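Local coordinates for alanine racemase (Corynebacterium glutamicum, PDB 2DY3), which belongs to the fold-type III pyridoxal-5'-phosphate enzymes and joins an alpha/beta barrel to a beta-rich C-terminal domain, at residues B[286-291]-B[295-300]; B[1-6]-B[270-275]; B[153-158]-B[178-183]. All blocks are in the same frame, centred on the assembly; numbering follows the deposited sequence.

Contact 1 of 3, residues B[286-291]-B[295-300]; sequences KFSVTI and DYPQVG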
loop_
_atom_site.group_PDB
_atom_site.type_symbol
_atom_site.label_atom_id
_atom_site.label_comp_id
_atom_site.label_asym_id
_atom_site.label_seq_id
_atom_site.Cartn_x
_atom_site.Cartn_y
_atom_site.Cartn_z
ATOM N N LYS B 286 4.284 -17.809 8.475
ATOM C CA LYS B 286 4.023 -18.488 7.212
ATOM C C LYS B 286 5.167 -18.435 6.208
ATOM O O LYS B 286 5.137 -19.127 5.191
ATOM C CB LYS B 286 2.778 -17.900 6.550
ATOM C CG LYS B 286 1.520 -17.972 7.394
ATOM C CD LYS B 286 0.334 -17.463 6.595
ATOM C CE LYS B 286 -0.943 -17.456 7.416
ATOM N NZ LYS B 286 -2.060 -16.855 6.637
ATOM N N PHE B 287 6.182 -17.629 6.483
ATOM C CA PHE B 287 7.267 -17.505 5.522
ATOM C C PHE B 287 8.631 -17.274 6.141
ATOM O O PHE B 287 8.758 -17.054 7.344
ATOM C CB PHE B 287 6.968 -16.345 4.578
ATOM C CG PHE B 287 7.199 -14.997 5.198
ATOM C CD1 PHE B 287 8.349 -14.276 4.912
ATOM C CD2 PHE B 287 6.285 -14.464 6.090
ATOM C CE1 PHE B 287 8.579 -13.046 5.508
ATOM C CE2 PHE B 287 6.511 -13.236 6.687
ATOM C CZ PHE B 287 7.657 -12.528 6.396
ATOM N N SER B 288 9.638 -17.308 5.275
ATOM C CA SER B 288 11.027 -17.093 5.647
ATOM C C SER B 288 11.597 -16.075 4.662
ATOM O O SER B 288 11.102 -15.944 3.544
ATOM C CB SER B 288 11.830 -18.390 5.506
ATOM O OG SER B 288 11.252 -19.460 6.238
ATOM N N VAL B 289 12.620 -15.342 5.084
ATOM C CA VAL B 289 13.271 -14.400 4.195
ATOM C C VAL B 289 14.569 -15.118 3.844
ATOM O O VAL B 289 14.910 -16.128 4.467
ATOM C CB VAL B 289 13.588 -13.053 4.888
ATOM C CG1 VAL B 289 12.323 -12.477 5.511
ATOM C CG2 VAL B 289 14.662 -13.238 5.928
ATOM N N THR B 290 15.292 -14.616 2.855
ATOM C CA THR B 290 16.531 -15.266 2.468
ATOM C C THR B 290 17.714 -14.315 2.550
ATOM O O THR B 290 17.739 -13.281 1.883
ATOM C CB THR B 290 16.457 -15.811 1.028
ATOM O OG1 THR B 290 16.475 -14.716 0.104
ATOM C CG2 THR B 290 15.189 -16.600 0.821
ATOM N N ILE B 291 18.693 -14.685 3.370
ATOM C CA ILE B 291 19.902 -13.894 3.539
ATOM C C ILE B 291 21.067 -14.702 2.961
ATOM O O ILE B 291 21.406 -15.767 3.466
ATOM C CB ILE B 291 20.160 -13.592 5.025
ATOM C CG1 ILE B 291 18.986 -12.796 5.601
ATOM C CG2 ILE B 291 21.459 -12.811 5.180
ATOM C CD1 ILE B 291 19.118 -12.468 7.078
ATOM N N ASP B 295 17.416 -19.501 4.027
ATOM C CA ASP B 295 16.165 -19.122 4.664
ATOM C C ASP B 295 16.218 -18.991 6.176
ATOM O O ASP B 295 16.956 -19.694 6.854
ATOM C CB ASP B 295 15.063 -20.122 4.306
ATOM C CG ASP B 295 14.588 -19.986 2.873
ATOM O OD1 ASP B 295 14.980 -19.008 2.202
ATOM O OD2 ASP B 295 13.810 -20.852 2.423
ATOM N N TYR B 296 15.415 -18.066 6.687
ATOM C CA TYR B 296 15.287 -17.816 8.112
ATOM C C TYR B 296 13.816 -17.453 8.293
ATOM O O TYR B 296 13.338 -16.445 7.771
ATOM C CB TYR B 296 16.198 -16.663 8.553
ATOM C CG TYR B 296 17.674 -16.948 8.369
ATOM C CD1 TYR B 296 18.352 -16.525 7.230
ATOM C CD2 TYR B 296 18.385 -17.662 9.326
ATOM C CE1 TYR B 296 19.698 -16.807 7.053
ATOM C CE2 TYR B 296 19.724 -17.950 9.159
ATOM C CZ TYR B 296 20.379 -17.524 8.024
ATOM O OH TYR B 296 21.713 -17.822 7.865
ATOM N N PRO B 297 13.075 -18.286 9.031
ATOM C CA PRO B 297 11.649 -18.104 9.300
ATOM C C PRO B 297 11.291 -16.861 10.101
ATOM O O PRO B 297 11.976 -16.502 11.059
ATOM C CB PRO B 297 11.280 -19.381 10.037
ATOM C CG PRO B 297 12.514 -19.637 10.845
ATOM C CD PRO B 297 13.613 -19.412 9.815
ATOM N N GLN B 298 10.215 -16.203 9.686
ATOM C CA GLN B 298 9.724 -15.020 10.377
ATOM C C GLN B 298 9.090 -15.560 11.653
ATOM O O GLN B 298 8.502 -16.640 11.643
ATOM C CB GLN B 298 8.687 -14.299 9.502
ATOM C CG GLN B 298 7.911 -13.160 10.167
ATOM C CD GLN B 298 6.849 -13.662 11.125
ATOM O OE1 GLN B 298 6.318 -14.758 10.949
ATOM N NE2 GLN B 298 6.522 -12.859 12.134
ATOM N N VAL B 299 9.228 -14.825 12.751
ATOM C CA VAL B 299 8.666 -15.249 14.028
ATOM C C VAL B 299 8.035 -14.077 14.766
ATOM O O VAL B 299 8.425 -12.930 14.575
ATOM C CB VAL B 299 9.750 -15.844 14.956
ATOM C CG1 VAL B 299 10.281 -17.141 14.383
ATOM C CG2 VAL B 299 10.875 -14.842 15.132
ATOM N N GLY B 300 7.061 -14.384 15.614
ATOM C CA GLY B 300 6.409 -13.353 16.394
ATOM C C GLY B 300 5.428 -12.503 15.619
ATOM O O GLY B 300 5.034 -12.835 14.504
HETATM O O HOH W 1 7.533 -18.067 9.614
HETATM O O HOH W 2 22.650 -16.350 5.671
#

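Contact 2 of 3, residues B[1-6]-B[270-275]; sequences MNLLTT and VVPAGY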
loop_
_atom_site.group_PDB
_atom_site.type_symbol
_atom_site.label_atom_id
_atom_site.label_comp_id
_atom_site.label_asym_id
_atom_site.label_seq_id
_atom_site.Cartn_x
_atom_site.Cartn_y
_atom_site.Cartn_z
ATOM N N MET B 1 21.505 5.697 1.514
ATOM C CA MET B 1 21.243 4.229 1.519
ATOM C C MET B 1 19.895 3.935 2.175
ATOM O O MET B 1 19.622 4.386 3.287
ATOM C CB MET B 1 22.356 3.503 2.278
ATOM C CG MET B 1 22.264 1.990 2.213
ATOM S SD MET B 1 22.118 1.235 3.838
ATOM C CE MET B 1 20.384 1.053 3.949
ATOM N N ASN B 2 19.062 3.169 1.482
ATOM C CA ASN B 2 17.742 2.819 1.989
ATOM C C ASN B 2 17.686 1.401 2.548
ATOM O O ASN B 2 18.225 0.469 1.958
ATOM C CB ASN B 2 16.709 3.000 0.881
ATOM C CG ASN B 2 16.569 4.447 0.469
ATOM O OD1 ASN B 2 16.319 5.316 1.307
ATOM N ND2 ASN B 2 16.735 4.720 -0.822
ATOM N N LEU B 3 17.016 1.245 3.685
ATOM C CA LEU B 3 16.910 -0.056 4.343
ATOM C C LEU B 3 15.845 -0.974 3.752
ATOM O O LEU B 3 15.866 -2.182 3.975
ATOM C CB LEU B 3 16.616 0.142 5.832
ATOM C CG LEU B 3 17.613 0.977 6.642
ATOM C CD1 LEU B 3 17.021 1.279 8.020
ATOM C CD2 LEU B 3 18.931 0.233 6.765
ATOM N N LEU B 4 14.910 -0.403 3.005
ATOM C CA LEU B 4 13.830 -1.189 2.427
ATOM C C LEU B 4 13.569 -0.776 0.983
ATOM O O LEU B 4 13.227 0.370 0.709
ATOM C CB LEU B 4 12.564 -1.000 3.264
ATOM C CG LEU B 4 11.340 -1.817 2.858
ATOM C CD1 LEU B 4 11.672 -3.304 2.955
ATOM C CD2 LEU B 4 10.164 -1.459 3.765
ATOM N N THR B 5 13.707 -1.713 0.057
ATOM C CA THR B 5 13.504 -1.376 -1.344
ATOM C C THR B 5 12.977 -2.521 -2.192
ATOM O O THR B 5 12.948 -3.678 -1.769
ATOM C CB THR B 5 14.830 -0.932 -1.997
ATOM O OG1 THR B 5 15.649 -2.084 -2.223
ATOM C CG2 THR B 5 15.597 0.028 -1.088
ATOM N N THR B 6 12.545 -2.172 -3.397
ATOM C CA THR B 6 12.103 -3.152 -4.371
ATOM C C THR B 6 13.037 -2.919 -5.552
ATOM O O THR B 6 13.200 -1.783 -6.001
ATOM C CB THR B 6 10.652 -2.926 -4.841
ATOM O OG1 THR B 6 10.468 -1.548 -5.200
ATOM C CG2 THR B 6 9.667 -3.324 -3.749
ATOM N N VAL B 270 16.227 -8.304 13.244
ATOM C CA VAL B 270 15.123 -7.399 12.982
ATOM C C VAL B 270 15.248 -6.864 11.563
ATOM O O VAL B 270 16.311 -6.399 11.166
ATOM C CB VAL B 270 15.134 -6.215 13.970
ATOM C CG1 VAL B 270 13.940 -5.304 13.710
ATOM C CG2 VAL B 270 15.091 -6.739 15.404
ATOM N N VAL B 271 14.180 -6.965 10.780
ATOM C CA VAL B 271 14.216 -6.434 9.427
ATOM C C VAL B 271 13.222 -5.281 9.384
ATOM O O VAL B 271 12.058 -5.429 9.747
ATOM C CB VAL B 271 13.906 -7.534 8.367
ATOM C CG1 VAL B 271 13.364 -8.769 9.047
ATOM C CG2 VAL B 271 12.956 -7.012 7.312
ATOM N N PRO B 272 13.695 -4.099 8.973
ATOM C CA PRO B 272 12.956 -2.840 8.852
ATOM C C PRO B 272 11.804 -2.801 7.855
ATOM O O PRO B 272 11.823 -2.015 6.912
ATOM C CB PRO B 272 14.057 -1.835 8.505
ATOM C CG PRO B 272 14.967 -2.645 7.660
ATOM C CD PRO B 272 15.066 -3.942 8.455
ATOM N N ALA B 273 10.801 -3.643 8.081
ATOM C CA ALA B 273 9.613 -3.690 7.233
ATOM C C ALA B 273 8.440 -4.165 8.094
ATOM O O ALA B 273 8.540 -5.209 8.744
ATOM C CB ALA B 273 9.835 -4.639 6.064
ATOM N N GLY B 274 7.348 -3.392 8.100
ATOM C CA GLY B 274 6.168 -3.734 8.888
ATOM C C GLY B 274 4.874 -3.634 8.083
ATOM O O GLY B 274 4.922 -3.394 6.877
ATOM N N TYR B 275 3.716 -3.804 8.721
ATOM C CA TYR B 275 2.467 -3.740 7.961
ATOM C C TYR B 275 2.220 -2.393 7.302
ATOM O O TYR B 275 1.408 -2.290 6.382
ATOM C CB TYR B 275 1.246 -4.155 8.803
ATOM C CG TYR B 275 1.056 -3.454 10.129
ATOM C CD1 TYR B 275 1.545 -4.005 11.306
ATOM C CD2 TYR B 275 0.366 -2.250 10.205
ATOM C CE1 TYR B 275 1.350 -3.376 12.524
ATOM C CE2 TYR B 275 0.170 -1.611 11.412
ATOM C CZ TYR B 275 0.661 -2.181 12.571
ATOM O OH TYR B 275 0.442 -1.563 13.777
#

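Contact 3 of 3, residues B[153-158]-B[178-183]; sequences TGMFTH and RRALAL. With PLP (pyridoxal-5'-phosphate), chain F.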
loop_
_atom_site.group_PDB
_atom_site.type_symbol
_atom_site.label_atom_id
_atom_site.label_comp_id
_atom_site.label_asym_id
_atom_site.label_seq_id
_atom_site.Cartn_x
_atom_site.Cartn_y
_atom_site.Cartn_z
ATOM N N THR B 153 -13.761 1.562 -32.014
ATOM C CA THR B 153 -12.603 0.820 -32.493
ATOM C C THR B 153 -12.746 -0.688 -32.329
ATOM O O THR B 153 -12.006 -1.458 -32.949
ATOM C CB THR B 153 -11.328 1.255 -31.765
ATOM O OG1 THR B 153 -10.203 0.593 -32.357
ATOM C CG2 THR B 153 -11.409 0.888 -30.281
ATOM N N GLY B 154 -13.692 -1.095 -31.488
ATOM C CA GLY B 154 -13.932 -2.509 -31.252
ATOM C C GLY B 154 -14.605 -2.744 -29.912
ATOM O O GLY B 154 -15.130 -1.811 -29.298
ATOM N N MET B 155 -14.612 -3.998 -29.468
ATOM C CA MET B 155 -15.191 -4.357 -28.178
ATOM C C MET B 155 -14.294 -5.379 -27.489
ATOM O O MET B 155 -13.453 -6.028 -28.119
ATOM C CB MET B 155 -16.615 -4.920 -28.330
ATOM C CG MET B 155 -16.762 -6.095 -29.282
ATOM S SD MET B 155 -18.401 -6.857 -29.134
ATOM C CE MET B 155 -19.444 -5.574 -29.769
ATOM N N PHE B 156 -14.462 -5.509 -26.185
ATOM C CA PHE B 156 -13.649 -6.439 -25.430
ATOM C C PHE B 156 -14.429 -6.909 -24.221
ATOM O O PHE B 156 -15.400 -6.277 -23.812
ATOM C CB PHE B 156 -12.355 -5.756 -24.961
ATOM C CG PHE B 156 -12.576 -4.687 -23.925
ATOM C CD1 PHE B 156 -13.195 -3.494 -24.256
ATOM C CD2 PHE B 156 -12.176 -4.884 -22.615
ATOM C CE1 PHE B 156 -13.407 -2.515 -23.297
ATOM C CE2 PHE B 156 -12.386 -3.915 -21.654
ATOM C CZ PHE B 156 -13.003 -2.726 -21.995
ATOM N N THR B 157 -14.011 -8.035 -23.668
ATOM C CA THR B 157 -14.641 -8.553 -22.477
ATOM C C THR B 157 -13.483 -9.042 -21.632
ATOM O O THR B 157 -12.390 -9.299 -22.137
ATOM C CB THR B 157 -15.623 -9.705 -22.783
ATOM O OG1 THR B 157 -16.537 -9.846 -21.686
ATOM C CG2 THR B 157 -14.873 -11.018 -22.988
ATOM N N HIS B 158 -13.700 -9.140 -20.336
ATOM C CA HIS B 158 -12.631 -9.581 -19.480
ATOM C C HIS B 158 -12.947 -10.983 -19.019
ATOM O O HIS B 158 -13.819 -11.187 -18.178
ATOM C CB HIS B 158 -12.499 -8.631 -18.292
ATOM C CG HIS B 158 -11.290 -8.878 -17.444
ATOM N ND1 HIS B 158 -10.038 -9.103 -17.975
ATOM C CD2 HIS B 158 -11.136 -8.898 -16.099
ATOM C CE1 HIS B 158 -9.166 -9.250 -16.994
ATOM N NE2 HIS B 158 -9.806 -9.129 -15.845
ATOM N N ARG B 178 -19.241 -13.150 -28.869
ATOM C CA ARG B 178 -19.391 -13.221 -30.318
ATOM C C ARG B 178 -20.805 -12.856 -30.747
ATOM O O ARG B 178 -21.027 -12.384 -31.858
ATOM C CB ARG B 178 -19.023 -14.619 -30.810
ATOM C CG ARG B 178 -17.534 -14.894 -30.691
ATOM C CD ARG B 178 -17.165 -16.329 -31.018
ATOM N NE ARG B 178 -15.716 -16.497 -30.970
ATOM C CZ ARG B 178 -15.093 -17.666 -31.069
ATOM N NH1 ARG B 178 -15.793 -18.783 -31.222
ATOM N NH2 ARG B 178 -13.768 -17.714 -31.016
ATOM N N ARG B 179 -21.760 -13.077 -29.854
ATOM C CA ARG B 179 -23.147 -12.748 -30.127
ATOM C C ARG B 179 -23.257 -11.225 -30.148
ATOM O O ARG B 179 -23.951 -10.643 -30.985
ATOM C CB ARG B 179 -24.028 -13.354 -29.031
ATOM C CG ARG B 179 -25.512 -13.113 -29.179
ATOM C CD ARG B 179 -26.293 -14.160 -28.390
ATOM N NE ARG B 179 -25.979 -14.143 -26.964
ATOM C CZ ARG B 179 -25.744 -15.233 -26.238
ATOM N NH1 ARG B 179 -25.786 -16.433 -26.803
ATOM N NH2 ARG B 179 -25.463 -15.126 -24.946
ATOM N N ALA B 180 -22.544 -10.584 -29.227
ATOM C CA ALA B 180 -22.538 -9.131 -29.128
ATOM C C ALA B 180 -21.847 -8.503 -30.339
ATOM O O ALA B 180 -22.342 -7.532 -30.916
ATOM C CB ALA B 180 -21.830 -8.704 -27.841
ATOM N N LEU B 181 -20.705 -9.061 -30.723
ATOM C CA LEU B 181 -19.946 -8.547 -31.860
ATOM C C LEU B 181 -20.742 -8.624 -33.163
ATOM O O LEU B 181 -20.699 -7.704 -33.986
ATOM C CB LEU B 181 -18.627 -9.317 -31.995
ATOM C CG LEU B 181 -17.641 -8.850 -33.073
ATOM C CD1 LEU B 181 -17.317 -7.379 -32.891
ATOM C CD2 LEU B 181 -16.372 -9.684 -32.993
ATOM N N ALA B 182 -21.477 -9.717 -33.348
ATOM C CA ALA B 182 -22.277 -9.883 -34.552
ATOM C C ALA B 182 -23.412 -8.862 -34.569
ATOM O O ALA B 182 -23.734 -8.289 -35.615
ATOM C CB ALA B 182 -22.843 -11.302 -34.622
ATOM N N LEU B 183 -24.009 -8.632 -33.403
ATOM C CA LEU B 183 -25.108 -7.682 -33.269
ATOM C C LEU B 183 -24.593 -6.266 -33.538
ATOM O O LEU B 183 -25.280 -5.446 -34.148
ATOM C CB LEU B 183 -25.684 -7.759 -31.856
ATOM C CG LEU B 183 -27.165 -7.457 -31.620
ATOM C CD1 LEU B 183 -27.365 -7.126 -30.145
ATOM C CD2 LEU B 183 -27.628 -6.303 -32.477
HETATM N N1 PLP F . -7.711 -6.592 -18.856
HETATM C C2 PLP F . -8.446 -5.940 -17.862
HETATM C C2A PLP F . -9.802 -5.346 -18.207
HETATM C C3 PLP F . -7.908 -5.860 -16.555
HETATM O O3 PLP F . -8.620 -5.228 -15.557
HETATM C C4 PLP F . -6.628 -6.435 -16.280
HETATM C C4A PLP F . -6.004 -6.410 -14.861
HETATM C C5 PLP F . -5.921 -7.107 -17.338
HETATM C C6 PLP F . -6.475 -7.167 -18.606
HETATM C C5A PLP F . -4.589 -7.762 -17.133
HETATM O O4P PLP F . -4.745 -9.088 -16.644
HETATM P P PLP F . -3.547 -10.123 -16.293
HETATM O O1P PLP F . -2.634 -9.483 -15.354
HETATM O O2P PLP F . -4.285 -11.242 -15.706
HETATM O O3P PLP F . -2.930 -10.391 -17.611
#

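Contact 1 of 3, residues B[286-291]-B[295-300]
Strands 288-291 and 294-299 form an antiparallel beta hairpin, with V289 and Y296 as a hydrogen-bonded pair. V289 N donates to Y296 O at 3.0 Å. Y296 N returns a bond to V289 O, also 3.0 Å. One step on, S288 and P297 form a non-hydrogen-bonded pair. Then Q298 N reaches F287 O at 2.9 Å. F287 O also accepts a hydrogen bond from water 1, which donates a second one to Q298 O.

The F287 ring lies over the start of the Q298 side chain. Its CG sits between the backbone N and the carbonyl carbon (chi1 76°), a rotation that turns one ring face to Q298 CB. Q298 CB is 4.0 Å from the F287 ring centroid, a CH-pi contact over that face. The Q298 amide is turned only 17° from the ring plane, and its OE1 accepts a bond from G285 N.

At the other end, I291 and Y296 cross at about a right angle, I291 CB lying 3.8 Å from Y296 CE1. Water 2 lies in the plane of the Y296 ring, at its edge. It bonds Y296 OH at 2.8 Å and donates to I291 O at 2.6 Å. Direct backbone bonds thus run from V289-Y296 to F287-Q298, and a water bridge and a ring contact add to them at each end.

Contact 2 of 3, residues B[1-6]-B[270-275]
L3 and L4 pack against P272 and A273, where the chain leaves strand 267-271. The contact is apolar and small, and all four residues are buried. L3 uses its first side-chain carbon. L3 CB meets P272 CG at 3.7 Å, so the touch falls on the corner of the proline ring. L3 CG is anti to its own carbonyl carbon (chi1 -58°), and the methyls beyond it stay farther from the proline than CB does. L3 also packs on T83 of the second subunit.

L4 works with its branch. Its CG is anti to the backbone N (chi1 -176°), which carries the two methyls out to the turn. The A273 methyl lies against both branches, with A273 CB 3.9 Å from L4 CD1 and from L4 CD2. L4 CD2 also comes within 3.6 Å of P272 O, a van der Waals contact with the carbonyl. One leucine fork thus meets both the backbone of P272 and the side chain of A273.

The surface that L4 meets is shaped by an inverse gamma turn centred on P272. A273 N donates to V271 O at 2.7 Å and closes the turn. On the other segment, L4 is held in the sheet by its backbone bonding to V357. L3, just before the strand, bonds to K241.

The start of strand 4-8 therefore packs on the gamma turn that follows strand 267-271. Both strands pair antiparallel with strand 236-247 in the mixed beta sheet of the C-terminal domain.

Contact 3 of 3, residues B[153-158]-B[178-183]
M155 carries the whole contact between strand 150-156 and helix 169-186, lying against A180 and L181. Its sulfur rests on the helix backbone: M155 SD is 3.6 Å from L181 CA. The same sulfur lies 3.8 Å from L181 CB and 4.1 Å from A180 CB. The terminal methyl turns along the helix, with M155 CE 3.7 Å from A180 O. Nearer the strand, M155 CG meets L181 CD1 at 3.9 Å. The two long side chains cross obliquely.

The torsions explain this reach. M155 CG takes the crowded position between N and carbonyl carbon (chi1 54°). The chain then runs extended through chi2 and bends at chi3 (68°), which lays CE against the helix. L181 CG is anti to its backbone N, and this brings CD1 back to the methionine.

Beyond the strand, H158 belongs to the pyridoxal-5'-phosphate pocket. One face of its imidazole looks onto the pyridoxal-5'-phosphate ring, with H158 CE1 3.5 Å from PLP C2. PLP C2 stands above the imidazole plane, offset toward the rim.

Further bonds tie both segments to their surroundings. M155 N donates to N194 OD1, and T157 OG1 bonds both S125 OG and I123 O. On the helix, R179 makes a salt bridge to E134 of helix 134-146.

Strand and helix follow each other in the chain as a beta-alpha unit of the TIM-type barrel. M155 points from the strand to the helical layer, where F141 of helix 134-146 and F177 and A184 of helix 169-186 enclose it. Strand 117-122 runs parallel alongside 150-156, and its I121 also touches M155.

Overall arrangement
Contacts 1 and 2 belong to the same mixed sheet, their centres 14 Å apart. They do not touch, but F307 packs on V289 and Q298 of contact 1 and on A273 of contact 2. Contact 3 lies in the barrel, its centre about 48 and 46 Å from theirs. All three are largely buried: contact 2 wholly, contact 3 except for L181, partly exposed, and contact 1 with three exposed residues of ten. Contact 1 pairs adjacent strands through backbone and water bonds. Contacts 2 and 3 rest on apolar side chains. Contact 2 joins segments far apart in sequence, beside the second subunit. Contact 3 joins a strand to its following helix, and no other chain touches its segments.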